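Local structure of Beta/alpha-amylase (Paenibacillus polymyxa, 3VOC) at residues A64-K68 / F144-I150; S79-C83 / N118-L122; K191-R195 / L219-P224; E254-G258 / R307-F312; L319-L324 / L341-V345. The protein hydrolyses alpha-1,4-glucosidic linkages in polysaccharides, this chain being the beta-amylase part of a larger precursor and removing maltose units from non-reducing chain ends. One frame throughout, in Å; residues are numbered along the deposited sequence.

Contact 1: residues A64-K68 / F144-I150; sequences ANAVK and FAGYKSI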
# COMPACT_ATOMS: atom_id res chain seq x y z
N ALA A 64 15.95 -11.60 10.34
CA ALA A 64 17.00 -11.01 9.52
C ALA A 64 18.28 -11.85 9.55
O ALA A 64 18.93 -12.02 8.51
CB ALA A 64 17.28 -9.55 9.92
N ASN A 65 18.62 -12.37 10.73
CA ASN A 65 19.78 -13.28 10.86
C ASN A 65 19.66 -14.51 9.96
O ASN A 65 20.64 -14.91 9.33
CB ASN A 65 19.95 -13.74 12.31
CG ASN A 65 20.55 -12.66 13.19
OD1 ASN A 65 21.02 -11.64 12.70
ND2 ASN A 65 20.52 -12.89 14.51
N ALA A 66 18.48 -15.14 9.94
CA ALA A 66 18.24 -16.31 9.08
C ALA A 66 18.41 -15.95 7.59
O ALA A 66 19.08 -16.68 6.82
CB ALA A 66 16.85 -16.91 9.35
N VAL A 67 17.84 -14.82 7.20
CA VAL A 67 17.92 -14.34 5.81
C VAL A 67 19.40 -14.10 5.43
O VAL A 67 19.86 -14.57 4.39
CB VAL A 67 17.01 -13.10 5.56
CG1 VAL A 67 17.30 -12.44 4.19
CG2 VAL A 67 15.53 -13.50 5.65
N LYS A 68 20.12 -13.40 6.31
CA LYS A 68 21.56 -13.13 6.12
C LYS A 68 22.39 -14.42 6.01
O LYS A 68 23.24 -14.54 5.13
CB LYS A 68 22.08 -12.33 7.32
CG LYS A 68 23.57 -12.02 7.23
CD LYS A 68 24.03 -11.25 8.44
CE LYS A 68 25.50 -10.93 8.31
NZ LYS A 68 26.36 -12.11 8.67
N PHE A 144 18.68 -1.76 13.63
CA PHE A 144 19.10 -2.50 12.45
C PHE A 144 20.25 -1.89 11.67
O PHE A 144 20.61 -2.41 10.61
CB PHE A 144 17.89 -2.79 11.57
CG PHE A 144 16.99 -3.84 12.16
CD1 PHE A 144 17.11 -5.18 11.79
CD2 PHE A 144 16.04 -3.50 13.13
CE1 PHE A 144 16.29 -6.15 12.35
CE2 PHE A 144 15.21 -4.48 13.70
CZ PHE A 144 15.34 -5.79 13.31
N ALA A 145 20.84 -0.82 12.21
CA ALA A 145 22.03 -0.18 11.63
C ALA A 145 23.15 -1.19 11.38
O ALA A 145 23.83 -1.12 10.35
CB ALA A 145 22.51 0.97 12.55
N GLY A 146 23.33 -2.14 12.30
CA GLY A 146 24.35 -3.20 12.13
C GLY A 146 24.05 -4.21 11.01
O GLY A 146 24.88 -5.06 10.70
N TYR A 147 22.86 -4.11 10.43
CA TYR A 147 22.45 -4.98 9.32
C TYR A 147 22.49 -4.24 7.99
O TYR A 147 21.90 -4.69 6.99
CB TYR A 147 21.02 -5.47 9.55
CG TYR A 147 20.86 -6.48 10.65
CD1 TYR A 147 20.86 -7.84 10.36
CD2 TYR A 147 20.72 -6.09 11.98
CE1 TYR A 147 20.72 -8.79 11.36
CE2 TYR A 147 20.58 -7.03 13.00
CZ TYR A 147 20.57 -8.38 12.67
OH TYR A 147 20.45 -9.34 13.66
N LYS A 148 23.18 -3.10 7.96
CA LYS A 148 23.14 -2.21 6.78
C LYS A 148 23.50 -2.93 5.46
O LYS A 148 22.81 -2.76 4.45
CB LYS A 148 24.02 -0.97 7.03
CG LYS A 148 24.41 -0.21 5.80
CD LYS A 148 25.48 0.82 6.12
CE LYS A 148 25.93 1.52 4.85
NZ LYS A 148 25.05 2.66 4.54
N SER A 149 24.54 -3.76 5.49
CA SER A 149 24.99 -4.42 4.27
C SER A 149 23.99 -5.41 3.65
O SER A 149 24.11 -5.75 2.47
CB SER A 149 26.30 -5.16 4.49
OG SER A 149 26.09 -6.36 5.21
N ILE A 150 23.02 -5.89 4.42
CA ILE A 150 22.05 -6.82 3.84
C ILE A 150 20.71 -6.19 3.42
O ILE A 150 19.87 -6.87 2.82
CB ILE A 150 21.80 -8.06 4.74
CG1 ILE A 150 20.90 -7.70 5.93
CG2 ILE A 150 23.16 -8.70 5.15
CD1 ILE A 150 20.23 -8.90 6.59
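Three side chains of the turn 144-150 reach the helical segment 64-68, and their rotamers show how each one meets it. Phe144 and Tyr147, three residues apart, share nearly the same conformation (chi1 -72°, chi2 -95°). For Tyr147 this carries the phenol to the helix, where its CE1 lies 3.8 Å from Ala64 CB and its OH donates a hydrogen bond of 2.6 Å to Asn65 OD1. Asn65 reaches that hydroxyl with chi1 in m: its CA-to-CB bond points sideways, yet its amide oxygen comes round to the edge of the tyrosine ring. Phe144 contributes less, with CE1 4.3 Å from Ala64 CB, which lies at the ring edge. Of the 144-150 residues, Ile150 (chi1 p, chi2 t) has the largest area covered by 64-68, 68 Å²: its CD1 is 3.9 Å from Ala64 O, and its CG2 is 3.9 Å from Lys68 CG. Lys68 is extended (t, t, t, then m), so its inner methylenes pack on Ile150 while its ammonium end leads away. The backbone of Ile150 is hydrogen-bonded to Trp74 of strand 73-79, which follows helix 58-69. The contact thus ties helix 58-69 to the 3-10 segment between helix 127-144 and strand 153-156, an alpha-to-beta loop of the TIM barrel, on the side where helices lead into the N-terminal ends of the strands.

Contact 2: residues S79-C83 / N118-L122; sequences STHKC and NSEAL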
# COMPACT_ATOMS: atom_id res chain seq x y z
N SER A 79 5.53 -2.12 8.62
CA SER A 79 4.10 -2.37 8.40
C SER A 79 3.24 -1.81 9.52
O SER A 79 2.89 -2.52 10.47
CB SER A 79 3.86 -3.86 8.22
OG SER A 79 4.52 -4.30 7.05
N THR A 80 2.94 -0.51 9.41
CA THR A 80 2.10 0.24 10.33
C THR A 80 0.61 0.04 9.93
O THR A 80 -0.17 1.00 9.78
CB THR A 80 2.45 1.72 10.24
OG1 THR A 80 2.52 2.10 8.87
CG2 THR A 80 3.83 1.98 10.89
N HIS A 81 0.24 -1.22 9.71
CA HIS A 81 -1.14 -1.55 9.43
C HIS A 81 -1.50 -2.85 10.13
O HIS A 81 -0.62 -3.57 10.60
CB HIS A 81 -1.42 -1.60 7.92
CG HIS A 81 -0.57 -2.58 7.16
ND1 HIS A 81 0.70 -2.27 6.72
CD2 HIS A 81 -0.82 -3.83 6.73
CE1 HIS A 81 1.20 -3.30 6.07
NE2 HIS A 81 0.30 -4.27 6.07
N LYS A 82 -2.80 -3.12 10.22
CA LYS A 82 -3.33 -4.29 10.89
C LYS A 82 -3.38 -5.46 9.93
O LYS A 82 -3.63 -5.27 8.74
CB LYS A 82 -4.74 -3.96 11.44
CG LYS A 82 -5.59 -5.18 11.82
CD LYS A 82 -6.76 -4.78 12.73
CE LYS A 82 -7.81 -3.95 12.02
NZ LYS A 82 -9.03 -3.77 12.89
N CYS A 83 -3.11 -6.66 10.44
CA CYS A 83 -3.40 -7.88 9.68
C CYS A 83 -4.67 -8.50 10.25
O CYS A 83 -4.72 -8.81 11.45
CB CYS A 83 -2.25 -8.89 9.77
SG CYS A 83 -2.25 -10.11 8.45
N ASN A 118 -13.31 1.79 10.68
CA ASN A 118 -12.22 0.90 10.26
C ASN A 118 -10.92 1.36 10.93
O ASN A 118 -10.64 2.56 11.00
CB ASN A 118 -12.14 0.85 8.72
CG ASN A 118 -10.94 0.04 8.19
OD1 ASN A 118 -9.79 0.41 8.42
ND2 ASN A 118 -11.22 -1.03 7.43
N SER A 119 -10.15 0.42 11.47
CA SER A 119 -8.89 0.74 12.16
C SER A 119 -7.71 -0.06 11.57
O SER A 119 -6.80 -0.45 12.29
CB SER A 119 -9.03 0.45 13.66
OG SER A 119 -9.29 -0.94 13.84
N GLU A 120 -7.73 -0.29 10.26
CA GLU A 120 -6.63 -1.01 9.58
C GLU A 120 -5.30 -0.27 9.62
O GLU A 120 -4.24 -0.88 9.55
CB GLU A 120 -6.99 -1.28 8.12
CG GLU A 120 -7.95 -2.43 7.89
CD GLU A 120 -8.08 -2.70 6.41
OE1 GLU A 120 -8.98 -2.09 5.78
OE2 GLU A 120 -7.26 -3.47 5.86
N ALA A 121 -5.36 1.05 9.70
CA ALA A 121 -4.16 1.87 9.86
C ALA A 121 -4.61 3.18 10.48
O ALA A 121 -5.80 3.51 10.43
CB ALA A 121 -3.49 2.12 8.50
N LEU A 122 -3.67 3.92 11.06
CA LEU A 122 -3.98 5.24 11.61
C LEU A 122 -4.37 6.19 10.50
O LEU A 122 -3.78 6.15 9.42
CB LEU A 122 -2.78 5.82 12.37
CG LEU A 122 -2.31 5.05 13.60
CD1 LEU A 122 -1.09 5.75 14.18
CD2 LEU A 122 -3.45 5.01 14.63
O HOH W 1 -1.00 3.03 11.25
O HOH W 2 -4.48 -3.44 6.81
O HOH W 3 -10.72 -2.44 11.22
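The substrate-binding end of the barrel is built from loops that follow the strands, and residues 79-83 run from the end of strand 73-79 into one of these loops, carrying His81, which by similarity binds substrate. The link to residues 118-122 combines one backbone bond, the lysine side chain and bridging waters. Lys82 N donates to Glu120 O (2.7 Å, 155°), and the same oxygen receives a CA-H...O contact from His81 CA at 3.2 Å. Further along, Lys82 NZ donates to Ser119 OG at 3.0 Å. Three waters bridge the segments: one donates to Thr80 O (2.6 Å) and accepts from Leu122 N (2.8 Å), a second donates to Lys82 O (2.8 Å) and Glu120 OE2 (2.9 Å), and a third accepts from Lys82 NZ (2.7 Å) and Ser119 N (2.9 Å). Segment 118-122 is held in shape by an Asx turn, Glu120 N to Asn118 OD1 (2.8 Å), and by Asn118 ND2 donating to Glu120 OE1 (3.0 Å). Thr80 centres an inverse gamma turn, and the imidazole of His81 leads away from 118-122, its ND1 bonded to Ser157 OG and its ring meeting Trp43. Cys83, disulfide-linked to Cys91, opens the small hairpin of strands 83-84 and 92-93. Helix 127-144 touches Thr80 through Tyr133 and Leu136, and helix 44-47 packs Trp44 against Thr80 and Leu122.

Contact 3: residues K191-R195 / L219-P224; sequences KNAFR and LSQINP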
# COMPACT_ATOMS: atom_id res chain seq x y z
N LYS A 191 -14.74 15.01 8.09
CA LYS A 191 -15.74 15.97 7.61
C LYS A 191 -15.29 17.40 7.90
O LYS A 191 -15.40 18.27 7.03
CB LYS A 191 -17.12 15.69 8.19
CG LYS A 191 -17.76 14.40 7.65
CD LYS A 191 -19.20 14.22 8.07
CE LYS A 191 -19.35 14.10 9.56
NZ LYS A 191 -20.77 13.77 9.99
N ASN A 192 -14.76 17.62 9.09
CA ASN A 192 -14.25 18.94 9.45
C ASN A 192 -12.99 19.35 8.67
O ASN A 192 -12.81 20.52 8.32
CB ASN A 192 -14.05 19.04 10.96
CG ASN A 192 -15.37 19.32 11.68
OD1 ASN A 192 -16.25 20.01 11.14
ND2 ASN A 192 -15.51 18.81 12.89
N ALA A 193 -12.14 18.37 8.38
CA ALA A 193 -10.95 18.64 7.58
C ALA A 193 -11.34 19.07 6.17
O ALA A 193 -10.73 19.97 5.60
CB ALA A 193 -10.03 17.43 7.54
N PHE A 194 -12.37 18.43 5.60
CA PHE A 194 -12.87 18.84 4.28
C PHE A 194 -13.49 20.24 4.33
O PHE A 194 -13.23 21.05 3.44
CB PHE A 194 -13.88 17.80 3.73
CG PHE A 194 -14.46 18.14 2.35
CD1 PHE A 194 -13.63 18.47 1.28
CD2 PHE A 194 -15.85 18.08 2.13
CE1 PHE A 194 -14.16 18.75 0.02
CE2 PHE A 194 -16.40 18.36 0.86
CZ PHE A 194 -15.56 18.70 -0.20
N ARG A 195 -14.29 20.52 5.36
CA ARG A 195 -14.87 21.86 5.51
C ARG A 195 -13.76 22.91 5.60
O ARG A 195 -13.78 23.93 4.89
CB ARG A 195 -15.77 21.93 6.77
CG ARG A 195 -17.05 21.16 6.64
CD ARG A 195 -17.74 20.91 7.98
NE ARG A 195 -18.81 19.94 7.78
CZ ARG A 195 -19.21 19.03 8.66
NH1 ARG A 195 -18.62 18.93 9.85
NH2 ARG A 195 -20.20 18.20 8.32
N LEU A 219 -21.05 26.22 7.19
CA LEU A 219 -19.98 25.29 6.84
C LEU A 219 -20.34 23.87 7.27
O LEU A 219 -19.95 22.90 6.63
CB LEU A 219 -18.66 25.72 7.48
CG LEU A 219 -18.00 27.00 6.95
CD1 LEU A 219 -16.87 27.48 7.86
CD2 LEU A 219 -17.48 26.82 5.50
N SER A 220 -21.09 23.76 8.36
CA SER A 220 -21.48 22.47 8.90
C SER A 220 -22.39 21.66 7.97
O SER A 220 -22.54 20.46 8.14
CB SER A 220 -22.13 22.64 10.28
OG SER A 220 -23.43 23.22 10.13
N GLN A 221 -22.99 22.30 6.96
CA GLN A 221 -23.79 21.57 5.97
C GLN A 221 -22.94 21.00 4.83
O GLN A 221 -23.47 20.32 3.94
CB GLN A 221 -24.87 22.45 5.36
CG GLN A 221 -25.82 23.08 6.35
CD GLN A 221 -26.76 24.06 5.67
OE1 GLN A 221 -26.33 24.99 4.99
NE2 GLN A 221 -28.06 23.84 5.83
N ILE A 222 -21.65 21.30 4.82
CA ILE A 222 -20.76 20.70 3.83
C ILE A 222 -20.44 19.27 4.28
O ILE A 222 -19.97 19.06 5.40
CB ILE A 222 -19.45 21.49 3.69
CG1 ILE A 222 -19.74 22.90 3.14
CG2 ILE A 222 -18.44 20.72 2.80
CD1 ILE A 222 -18.54 23.83 3.22
N ASN A 223 -20.68 18.32 3.39
CA ASN A 223 -20.42 16.91 3.67
C ASN A 223 -19.80 16.22 2.46
O ASN A 223 -19.95 16.69 1.34
CB ASN A 223 -21.73 16.21 4.02
CG ASN A 223 -22.22 16.57 5.39
OD1 ASN A 223 -21.63 16.18 6.39
ND2 ASN A 223 -23.32 17.32 5.45
N PRO A 224 -19.13 15.06 2.69
CA PRO A 224 -18.74 14.20 1.58
C PRO A 224 -20.03 13.64 0.93
O PRO A 224 -21.11 13.87 1.47
CB PRO A 224 -17.95 13.08 2.27
CG PRO A 224 -17.50 13.68 3.54
CD PRO A 224 -18.65 14.52 3.97
O HOH W 4 -17.57 17.60 5.26
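Arg195 supplies the strongest polar link: its NE donates to Ile222 O at 2.8 Å (149°), and NH2 adds a weak bond to the same oxygen at 3.1 Å. Arg195 NH1 donates to Asn192 OD1 (2.9 Å) three residues back, about one helical turn, so the guanidinium is bonded to both helix and loop. A water donating to both Lys191 O (2.9 Å) and Ile222 O (2.8 Å) gives this carbonyl a further partner. Apolar contacts lie next to the polar site. Arg195 CG lies 3.8 Å from Ile222 CB, Phe194 CE2 is 3.7 Å from Ile222 CG2, and Lys191 CG is 3.8 Å from Pro224 CD, while the amine of Lys191 turns to a salt bridge with Glu188. The loop between helices 205-212 and 240-268 is thereby fastened to helix 188-202, in the helical excursion between barrel strands 153-156 and 275-279. Helix 205-212 packs Ile208 and Trp212 against Ile222, and helix 240-268 touches Phe194 through Trp248 and Tyr241 and Pro224 through Phe245.

Contact 4: residues E254-G258 / R307-F312; sequences EKHLG and RLIQKF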
# COMPACT_ATOMS: atom_id res chain seq x y z
N GLU A 254 -1.84 12.13 -0.25
CA GLU A 254 -0.60 12.72 -0.77
C GLU A 254 0.20 13.39 0.35
O GLU A 254 1.42 13.22 0.43
CB GLU A 254 -0.89 13.73 -1.88
CG GLU A 254 -1.47 13.09 -3.14
CD GLU A 254 -2.06 14.11 -4.10
OE1 GLU A 254 -2.62 15.11 -3.64
OE2 GLU A 254 -1.97 13.90 -5.31
N LYS A 255 -0.48 14.13 1.22
CA LYS A 255 0.21 14.76 2.35
C LYS A 255 0.79 13.70 3.29
O LYS A 255 1.91 13.84 3.79
CB LYS A 255 -0.71 15.70 3.12
CG LYS A 255 0.01 16.39 4.29
CD LYS A 255 -0.82 17.53 4.88
CE LYS A 255 -0.09 18.18 6.05
NZ LYS A 255 -0.98 19.08 6.84
N HIS A 256 0.04 12.62 3.49
CA HIS A 256 0.50 11.52 4.31
C HIS A 256 1.78 10.92 3.73
O HIS A 256 2.74 10.66 4.46
CB HIS A 256 -0.61 10.47 4.42
CG HIS A 256 -0.27 9.31 5.31
ND1 HIS A 256 0.06 9.46 6.64
CD2 HIS A 256 -0.23 7.98 5.06
CE1 HIS A 256 0.31 8.28 7.16
NE2 HIS A 256 0.14 7.36 6.23
N LEU A 257 1.80 10.70 2.41
CA LEU A 257 2.99 10.17 1.74
C LEU A 257 4.19 11.08 1.99
O LEU A 257 5.29 10.61 2.28
CB LEU A 257 2.75 10.02 0.24
CG LEU A 257 3.84 9.29 -0.56
CD1 LEU A 257 3.87 7.80 -0.18
CD2 LEU A 257 3.56 9.46 -2.07
N GLY A 258 3.96 12.39 1.87
CA GLY A 258 4.98 13.40 2.15
C GLY A 258 5.53 13.31 3.57
O GLY A 258 6.75 13.36 3.80
N ARG A 307 -0.98 13.13 -10.71
CA ARG A 307 -0.65 13.91 -9.53
C ARG A 307 -0.14 13.03 -8.41
O ARG A 307 0.76 13.42 -7.69
CB ARG A 307 -1.88 14.67 -9.05
CG ARG A 307 -1.53 15.87 -8.20
CD ARG A 307 -2.81 16.59 -7.82
NE ARG A 307 -3.38 16.04 -6.60
CZ ARG A 307 -4.63 16.25 -6.19
NH1 ARG A 307 -5.46 16.96 -6.94
NH2 ARG A 307 -5.05 15.75 -5.03
N LEU A 308 -0.76 11.86 -8.24
CA LEU A 308 -0.36 10.96 -7.15
C LEU A 308 1.07 10.50 -7.36
O LEU A 308 1.87 10.47 -6.42
CB LEU A 308 -1.31 9.76 -7.08
CG LEU A 308 -1.05 8.75 -5.95
CD1 LEU A 308 -1.19 9.39 -4.56
CD2 LEU A 308 -2.01 7.60 -6.06
N ILE A 309 1.40 10.14 -8.60
CA ILE A 309 2.73 9.61 -8.91
C ILE A 309 3.77 10.73 -8.85
O ILE A 309 4.90 10.51 -8.43
CB ILE A 309 2.74 8.77 -10.23
CG1 ILE A 309 1.88 7.50 -10.02
CG2 ILE A 309 4.15 8.31 -10.61
CD1 ILE A 309 1.45 6.81 -11.35
N GLN A 310 3.35 11.94 -9.22
CA GLN A 310 4.19 13.13 -8.99
C GLN A 310 4.61 13.29 -7.52
O GLN A 310 5.74 13.72 -7.24
CB GLN A 310 3.50 14.41 -9.48
CG GLN A 310 4.39 15.68 -9.34
CD GLN A 310 5.69 15.59 -10.11
OE1 GLN A 310 6.78 15.93 -9.59
NE2 GLN A 310 5.61 15.14 -11.36
N LYS A 311 3.70 12.96 -6.59
CA LYS A 311 4.02 13.04 -5.17
C LYS A 311 5.09 12.02 -4.77
O LYS A 311 5.93 12.32 -3.91
CB LYS A 311 2.76 12.90 -4.30
CG LYS A 311 2.97 13.23 -2.83
CD LYS A 311 3.07 14.74 -2.58
CE LYS A 311 3.26 15.05 -1.10
NZ LYS A 311 3.82 16.43 -0.94
N PHE A 312 5.08 10.83 -5.38
CA PHE A 312 6.17 9.87 -5.19
C PHE A 312 7.51 10.48 -5.60
O PHE A 312 8.49 10.42 -4.86
CB PHE A 312 5.92 8.56 -5.96
CG PHE A 312 5.07 7.58 -5.22
CD1 PHE A 312 3.69 7.77 -5.13
CD2 PHE A 312 5.65 6.48 -4.59
CE1 PHE A 312 2.89 6.87 -4.43
CE2 PHE A 312 4.86 5.56 -3.87
CZ PHE A 312 3.47 5.76 -3.80
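Two neighbouring helices of the TIM-barrel shell run side by side here: the axes of segments 254-258 and 307-312 are 9.9 Å apart at closest approach and only 9° from parallel. Their polar link is the salt bridge between Glu254 and Arg307. Glu254 OE1 accepts from Arg307 NH2 at 2.9 Å (146°) and, weakly, from NE at 3.2 Å (133°), whereas Glu254 OE2 takes the better-aligned bond from Arg307 NE, 2.9 Å at 160°. Both groups have further partners: OE2 also pairs with Gln250 NE2, and Arg307 NH1 binds Ser247 OG, so the arginine spans two sites on helix 240-268. Its backbone N pairs with Asp304 OD1. Within the helices, Gly258 N donates to Glu254 O (3.0 Å) and Lys311 N to Arg307 O (3.2 Å), while the bond from Phe312 N to Leu308 O is weak at 3.4 Å. In the conformer given here, Lys311 lays its methylene chain across segment 254-258: CE is 3.0 Å from Glu254 O and 4.0 Å from Gly258 CA, where a CB on the glycine would be crowded by that same carbon. CG of Lys311 also lies 3.9 Å from Leu257 CD2. That methyl sits over the face of the Phe312 ring, 3.8 Å from its centroid and 24° off the normal, in a CH-pi contact.

Contact 5: residues L319-L324 / L341-V345; sequences LTFTCL and LVDTV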
# COMPACT_ATOMS: atom_id res chain seq x y z
N LEU A 319 8.13 3.53 -6.51
CA LEU A 319 6.73 3.10 -6.56
C LEU A 319 6.64 1.60 -6.79
O LEU A 319 7.22 1.08 -7.74
CB LEU A 319 5.98 3.85 -7.68
CG LEU A 319 4.57 3.37 -8.03
CD1 LEU A 319 3.70 3.59 -6.83
CD2 LEU A 319 4.00 4.14 -9.23
N THR A 320 5.91 0.92 -5.91
CA THR A 320 5.59 -0.48 -6.11
C THR A 320 4.14 -0.54 -6.60
O THR A 320 3.23 0.06 -6.00
CB THR A 320 5.76 -1.30 -4.81
OG1 THR A 320 7.15 -1.31 -4.44
CG2 THR A 320 5.25 -2.75 -4.98
N PHE A 321 3.94 -1.25 -7.70
CA PHE A 321 2.59 -1.50 -8.15
C PHE A 321 2.36 -3.00 -8.22
O PHE A 321 3.30 -3.79 -8.10
CB PHE A 321 2.29 -0.79 -9.49
CG PHE A 321 0.81 -0.64 -9.76
CD1 PHE A 321 0.02 0.12 -8.90
CD2 PHE A 321 0.21 -1.30 -10.83
CE1 PHE A 321 -1.37 0.24 -9.12
CE2 PHE A 321 -1.18 -1.18 -11.07
CZ PHE A 321 -1.97 -0.42 -10.21
N THR A 322 1.09 -3.39 -8.38
CA THR A 322 0.68 -4.77 -8.24
C THR A 322 -0.25 -5.17 -9.39
O THR A 322 -0.47 -4.37 -10.31
CB THR A 322 -0.01 -4.98 -6.86
OG1 THR A 322 -0.41 -6.34 -6.72
CG2 THR A 322 -1.23 -4.08 -6.72
N CYS A 323 -0.77 -6.39 -9.34
CA CYS A 323 -1.60 -6.97 -10.41
C CYS A 323 -0.86 -7.27 -11.71
O CYS A 323 -1.49 -7.53 -12.74
CB CYS A 323 -2.83 -6.11 -10.76
SG CYS A 323 -3.76 -5.64 -9.36
N LEU A 324 0.48 -7.28 -11.65
CA LEU A 324 1.29 -7.56 -12.83
C LEU A 324 1.00 -8.91 -13.50
O LEU A 324 1.28 -9.09 -14.70
CB LEU A 324 2.78 -7.45 -12.50
CG LEU A 324 3.38 -6.07 -12.77
CD1 LEU A 324 2.83 -5.01 -11.81
CD2 LEU A 324 4.90 -6.15 -12.63
N LEU A 341 -4.55 -1.19 -16.30
CA LEU A 341 -4.21 -0.39 -15.11
C LEU A 341 -2.69 -0.38 -14.87
O LEU A 341 -2.09 0.70 -14.67
CB LEU A 341 -4.96 -0.90 -13.88
CG LEU A 341 -4.70 -0.24 -12.52
CD1 LEU A 341 -5.04 1.25 -12.57
CD2 LEU A 341 -5.52 -0.97 -11.44
N VAL A 342 -2.08 -1.56 -14.94
CA VAL A 342 -0.63 -1.66 -14.84
C VAL A 342 0.05 -0.79 -15.90
O VAL A 342 0.99 -0.06 -15.59
CB VAL A 342 -0.13 -3.13 -14.97
CG1 VAL A 342 1.41 -3.16 -15.07
CG2 VAL A 342 -0.62 -3.99 -13.77
N ASP A 343 -0.41 -0.89 -17.15
CA ASP A 343 0.15 -0.06 -18.23
C ASP A 343 0.02 1.43 -17.92
O ASP A 343 0.98 2.17 -18.07
CB ASP A 343 -0.51 -0.35 -19.58
CG ASP A 343 -0.22 -1.75 -20.10
OD1 ASP A 343 0.59 -2.48 -19.48
OD2 ASP A 343 -0.82 -2.12 -21.14
N THR A 344 -1.16 1.84 -17.47
CA THR A 344 -1.43 3.24 -17.13
C THR A 344 -0.46 3.75 -16.07
O THR A 344 0.26 4.72 -16.29
CB THR A 344 -2.88 3.44 -16.67
OG1 THR A 344 -3.76 3.12 -17.75
CG2 THR A 344 -3.12 4.92 -16.25
N VAL A 345 -0.42 3.08 -14.92
CA VAL A 345 0.40 3.50 -13.79
C VAL A 345 1.88 3.45 -14.18
O VAL A 345 2.63 4.41 -13.93
CB VAL A 345 0.12 2.63 -12.53
CG1 VAL A 345 1.21 2.83 -11.46
CG2 VAL A 345 -1.27 2.94 -11.97
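The ring of Phe321 is the bump that segment 341-345 receives. It enters a hollow lined by three helix residues: Val345 CG2 lies over one face, 4.1 Å from the centroid and 20° off the normal (a CH-pi contact), Leu341 CG meets the ring edge 3.6 Å from CZ, and Val342 CA approaches CE2 at 3.8 Å. A second bump points the other way. Val342 pushes its CG2 methyl into a pocket formed where the chain leaves the strand, 3.5 Å from Thr322 O, 3.8 Å from Cys323 O and 4.3 Å from Cys323 CB. Cys323 has left-handed backbone angles (69°/15°) that bend the chain round this methyl. The two segments belong to the beta-alpha-beta unit of strand 318-321, helix 338-352 and strand 356-359 in the TIM barrel; the axes of segments 319-321 and 341-345 approach to 10.4 Å and are nearly antiparallel (169°). Leu319 and Phe321 point toward the helix, whereas the CA-to-CB bond of Thr322, which by similarity binds substrate, points away from it. Val342 CG1 packs on Leu324 CD1 at 4.0 Å, and at the far end Val345 CG1 fits against Leu319 CD2 at 3.8 Å.

Overall arrangement
All five contacts belong to one TIM-barrel domain of family 14. Contact 2 lies wholly within the chain span between the two segments of contact 1. Strand 73-79 leads from just after 64-68 into 79-83, yet the centres are about 26 Å apart, one by the strand starts, the other at the substrate-binding end. Contacts 3, 4 and 5 follow in series. Contact 3 lies in an outlying region, its centre about 47 Å from that of contact 1 across the chain's centre. Helix 240-268, which borders contact 3, carries 254-258 of contact 4. Contacts 4 and 5, centres about 16 Å apart, touch: Phe312 CZ meets Leu319 CD1 and Ile309 CD1 meets Val345 O, both at 3.7 Å, so helix 305-315 packs on strand 318-321 and helix 338-352.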